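Local coordinates for protein cytochrome c, putative (Shewanella oneidensis, PDB 1SP3) that carries eight c-type hemes and probably works as a respiratory oxidoreductase that reduces tetrathionate, with an unusual heme ligation, at residues A[39-43]-A[54-58]. Residues are numbered along the deposited sequence; the frame is centred on the assembly and turned at random.
Sequences WTWEL and RGKKN. With HEC (heme c), chain D.
The two segments run antiparallel at the open end of the β-hairpin formed by strands 44-47 and 50-53. Leu43 and Arg54 make one more hydrogen-bonded pair: Arg54 N donates to Leu43 O at 2.7 Å, while Leu43 N reaches Arg54 O only weakly, at 3.4 Å. Before this pair, helix 37-40 ends at Thr40; Trp41, the first residue beyond it, takes a positive phi (61/29), and Thr40 OG1 (chi1 p) takes Glu42 N at 3.1 Å in an ST turn. Opposite, Gly55 at 78/171 packs its CA 4.0 Å from Glu42 CA; a β-carbon there would clash, so glycine suits both the spacing and the phi. A tight turn follows, Asn58 N bonding Gly55 O at 3.3 Å, and Lys57 N donates to Trp41 O at 2.8 Å.

At the outer edge, Asn58 ND2 bridges the segments, bonding Glu42 OE2 at 2.9 Å and Arg54 O at 3.1 Å. Lys57, extended, holds its NZ 4.2 Å from Glu42 OE2, beyond a salt bridge; one water links these two atoms and another joins Lys57 NZ to Thr40 O.

The turn illustrates how a lysine can replace the usual distal histidine of a multiheme cytochrome. Lys56, all-trans, runs across the Trp41 ring (chi1 m), its CD 3.8 Å from the six-membered ring centroid in a CH-pi contact and its NZ, the iron-bound amine, 4.3 Å from that centroid, off-centre. His78 and Trp83 also meet that indole. Beyond it, Lys56 NZ coordinates the heme iron, HEC FE, at 2.2 Å.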
loop_
_atom_site.group_PDB
_atom_site.type_symbol
_atom_site.label_atom_id
_atom_site.label_comp_id
_atom_site.label_asym_id
_atom_site.label_seq_id
_atom_site.Cartn_x
_atom_site.Cartn_y
_atom_site.Cartn_z
ATOM N N TRP A 39 -8.950 6.163 9.644
ATOM C CA TRP A 39 -9.332 5.766 10.980
ATOM C C TRP A 39 -9.896 4.342 10.976
ATOM O O TRP A 39 -9.510 3.583 11.808
ATOM C CB TRP A 39 -10.442 6.690 11.467
ATOM C CG TRP A 39 -10.950 6.344 12.809
ATOM C CD1 TRP A 39 -12.246 5.980 13.144
ATOM C CD2 TRP A 39 -10.208 6.373 14.057
ATOM N NE1 TRP A 39 -12.322 5.741 14.486
ATOM C CE2 TRP A 39 -11.100 6.007 15.076
ATOM C CE3 TRP A 39 -8.848 6.686 14.413
ATOM C CZ2 TRP A 39 -10.702 5.890 16.410
ATOM C CZ3 TRP A 39 -8.471 6.580 15.748
ATOM C CH2 TRP A 39 -9.409 6.199 16.735
ATOM N N THR A 40 -10.868 4.019 10.133
ATOM C CA THR A 40 -11.484 2.719 10.229
ATOM C C THR A 40 -10.656 1.584 9.621
ATOM O O THR A 40 -10.947 0.425 9.931
ATOM C CB THR A 40 -12.798 2.713 9.531
ATOM O OG1 THR A 40 -12.562 3.042 8.144
ATOM C CG2 THR A 40 -13.756 3.854 10.100
ATOM N N TRP A 41 -9.745 1.889 8.671
ATOM C CA TRP A 41 -9.046 0.830 7.921
ATOM C C TRP A 41 -10.041 -0.024 7.144
ATOM O O TRP A 41 -9.816 -1.233 6.849
ATOM C CB TRP A 41 -8.156 -0.043 8.844
ATOM C CG TRP A 41 -6.747 0.649 9.113
ATOM C CD1 TRP A 41 -6.383 1.969 8.827
ATOM C CD2 TRP A 41 -5.624 0.062 9.759
ATOM N NE1 TRP A 41 -5.077 2.188 9.204
ATOM C CE2 TRP A 41 -4.582 1.045 9.775
ATOM C CE3 TRP A 41 -5.364 -1.230 10.316
ATOM C CZ2 TRP A 41 -3.339 0.801 10.326
ATOM C CZ3 TRP A 41 -4.106 -1.453 10.860
ATOM C CH2 TRP A 41 -3.098 -0.446 10.856
ATOM N N GLU A 42 -11.147 0.594 6.768
ATOM C CA GLU A 42 -12.141 -0.127 5.940
ATOM C C GLU A 42 -12.536 0.634 4.742
ATOM O O GLU A 42 -12.725 1.834 4.839
ATOM C CB GLU A 42 -13.391 -0.470 6.725
ATOM C CG GLU A 42 -13.077 -1.437 7.881
ATOM C CD GLU A 42 -14.291 -2.159 8.423
ATOM O OE1 GLU A 42 -15.217 -1.410 8.876
ATOM O OE2 GLU A 42 -14.295 -3.464 8.455
ATOM N N LEU A 43 -12.684 -0.079 3.627
ATOM C CA LEU A 43 -13.160 0.448 2.367
ATOM C C LEU A 43 -14.193 -0.520 1.765
ATOM O O LEU A 43 -14.022 -1.727 1.833
ATOM C CB LEU A 43 -12.027 0.522 1.348
ATOM C CG LEU A 43 -11.092 1.741 1.446
ATOM C CD1 LEU A 43 -9.831 1.507 0.624
ATOM C CD2 LEU A 43 -11.781 3.094 1.107
ATOM N N ARG A 54 -13.411 -4.360 2.331
ATOM C CA ARG A 54 -12.011 -4.626 2.327
ATOM C C ARG A 54 -11.377 -3.473 3.157
ATOM O O ARG A 54 -11.791 -3.250 4.275
ATOM C CB ARG A 54 -11.510 -4.718 0.853
ATOM C CG ARG A 54 -10.250 -5.524 0.683
ATOM C CD ARG A 54 -9.966 -6.259 -0.703
ATOM N NE ARG A 54 -8.543 -6.636 -0.688
ATOM C CZ ARG A 54 -7.563 -5.780 -1.036
ATOM N NH1 ARG A 54 -7.879 -4.543 -1.499
ATOM N NH2 ARG A 54 -6.280 -6.150 -0.956
ATOM N N GLY A 55 -10.401 -2.736 2.620
ATOM C CA GLY A 55 -9.579 -1.855 3.435
ATOM C C GLY A 55 -8.561 -2.730 4.136
ATOM O O GLY A 55 -8.658 -3.972 4.100
ATOM N N LYS A 56 -7.585 -2.104 4.784
ATOM C CA LYS A 56 -6.497 -2.816 5.422
ATOM C C LYS A 56 -6.994 -3.816 6.516
ATOM O O LYS A 56 -6.368 -4.866 6.702
ATOM C CB LYS A 56 -5.502 -1.825 6.082
ATOM C CG LYS A 56 -4.378 -2.511 6.788
ATOM C CD LYS A 56 -3.230 -1.578 6.978
ATOM C CE LYS A 56 -2.187 -2.370 7.718
ATOM N NZ LYS A 56 -1.027 -1.533 7.862
ATOM N N LYS A 57 -8.042 -3.426 7.243
ATOM C CA LYS A 57 -8.593 -4.205 8.354
ATOM C C LYS A 57 -8.937 -5.638 7.918
ATOM O O LYS A 57 -8.753 -6.584 8.647
ATOM C CB LYS A 57 -9.920 -3.560 8.811
ATOM C CG LYS A 57 -10.379 -3.999 10.230
ATOM C CD LYS A 57 -11.733 -3.376 10.603
ATOM C CE LYS A 57 -12.014 -3.608 12.131
ATOM N NZ LYS A 57 -13.246 -2.811 12.439
ATOM N N ASN A 58 -9.472 -5.747 6.709
ATOM C CA ASN A 58 -9.921 -7.007 6.164
ATOM C C ASN A 58 -9.041 -7.568 5.038
ATOM O O ASN A 58 -9.495 -8.376 4.288
ATOM C CB ASN A 58 -11.369 -6.806 5.692
ATOM C CG ASN A 58 -12.227 -6.256 6.799
ATOM O OD1 ASN A 58 -12.280 -6.841 7.827
ATOM N ND2 ASN A 58 -12.787 -5.080 6.633
HETATM FE FE HEC D . 0.421 -2.287 6.458
HETATM C CHA HEC D . -1.733 -1.611 3.765
HETATM C CHB HEC D . -0.775 -5.525 6.575
HETATM C CHC HEC D . 2.302 -2.923 9.243
HETATM C CHD HEC D . 1.763 0.823 6.279
HETATM N NA HEC D . -0.990 -3.423 5.342
HETATM C C1A HEC D . -1.768 -2.935 4.279
HETATM C C2A HEC D . -2.604 -4.040 3.813
HETATM C C3A HEC D . -2.356 -5.134 4.591
HETATM C C4A HEC D . -1.326 -4.747 5.567
HETATM C CMA HEC D . -3.055 -6.554 4.427
HETATM C CAA HEC D . -3.603 -3.963 2.595
HETATM C CBA HEC D . -3.007 -4.673 1.350
HETATM C CGA HEC D . -1.569 -4.165 1.054
HETATM O O1A HEC D . -0.600 -4.916 1.374
HETATM O O2A HEC D . -1.288 -2.997 0.537
HETATM N NB HEC D . 0.733 -3.889 7.695
HETATM C C1B HEC D . 0.069 -5.131 7.570
HETATM C C2B HEC D . 0.445 -5.983 8.675
HETATM C C3B HEC D . 1.337 -5.261 9.401
HETATM C C4B HEC D . 1.497 -3.938 8.788
HETATM C CMB HEC D . -0.078 -7.447 8.858
HETATM C CAB HEC D . 2.065 -5.660 10.710
HETATM C CBB HEC D . 2.491 -6.950 10.941
HETATM N NC HEC D . 1.878 -1.209 7.596
HETATM C C1C HEC D . 2.513 -1.679 8.706
HETATM C C2C HEC D . 3.415 -0.664 9.173
HETATM C C3C HEC D . 3.293 0.409 8.317
HETATM C C4C HEC D . 2.290 0.061 7.316
HETATM C CMC HEC D . 4.298 -0.868 10.442
HETATM C CAC HEC D . 4.062 1.788 8.368
HETATM C CBC HEC D . 5.433 1.952 8.339
HETATM N ND HEC D . 0.091 -0.631 5.180
HETATM C C1D HEC D . 0.711 0.575 5.425
HETATM C C2D HEC D . 0.060 1.548 4.516
HETATM C C3D HEC D . -1.032 0.814 3.727
HETATM C C4D HEC D . -0.943 -0.547 4.211
HETATM C CMD HEC D . 0.409 3.031 4.390
HETATM C CAD HEC D . -1.975 1.388 2.596
HETATM C CBD HEC D . -1.234 1.197 1.267
HETATM C CGD HEC D . -1.903 1.899 0.063
HETATM O O1D HEC D . -1.106 2.261 -0.834
HETATM O O2D HEC D . -3.173 2.115 -0.116
HETATM O O HOH W 1 -12.998 -0.446 11.870
HETATM O O HOH W 2 -15.112 -4.362 11.073
#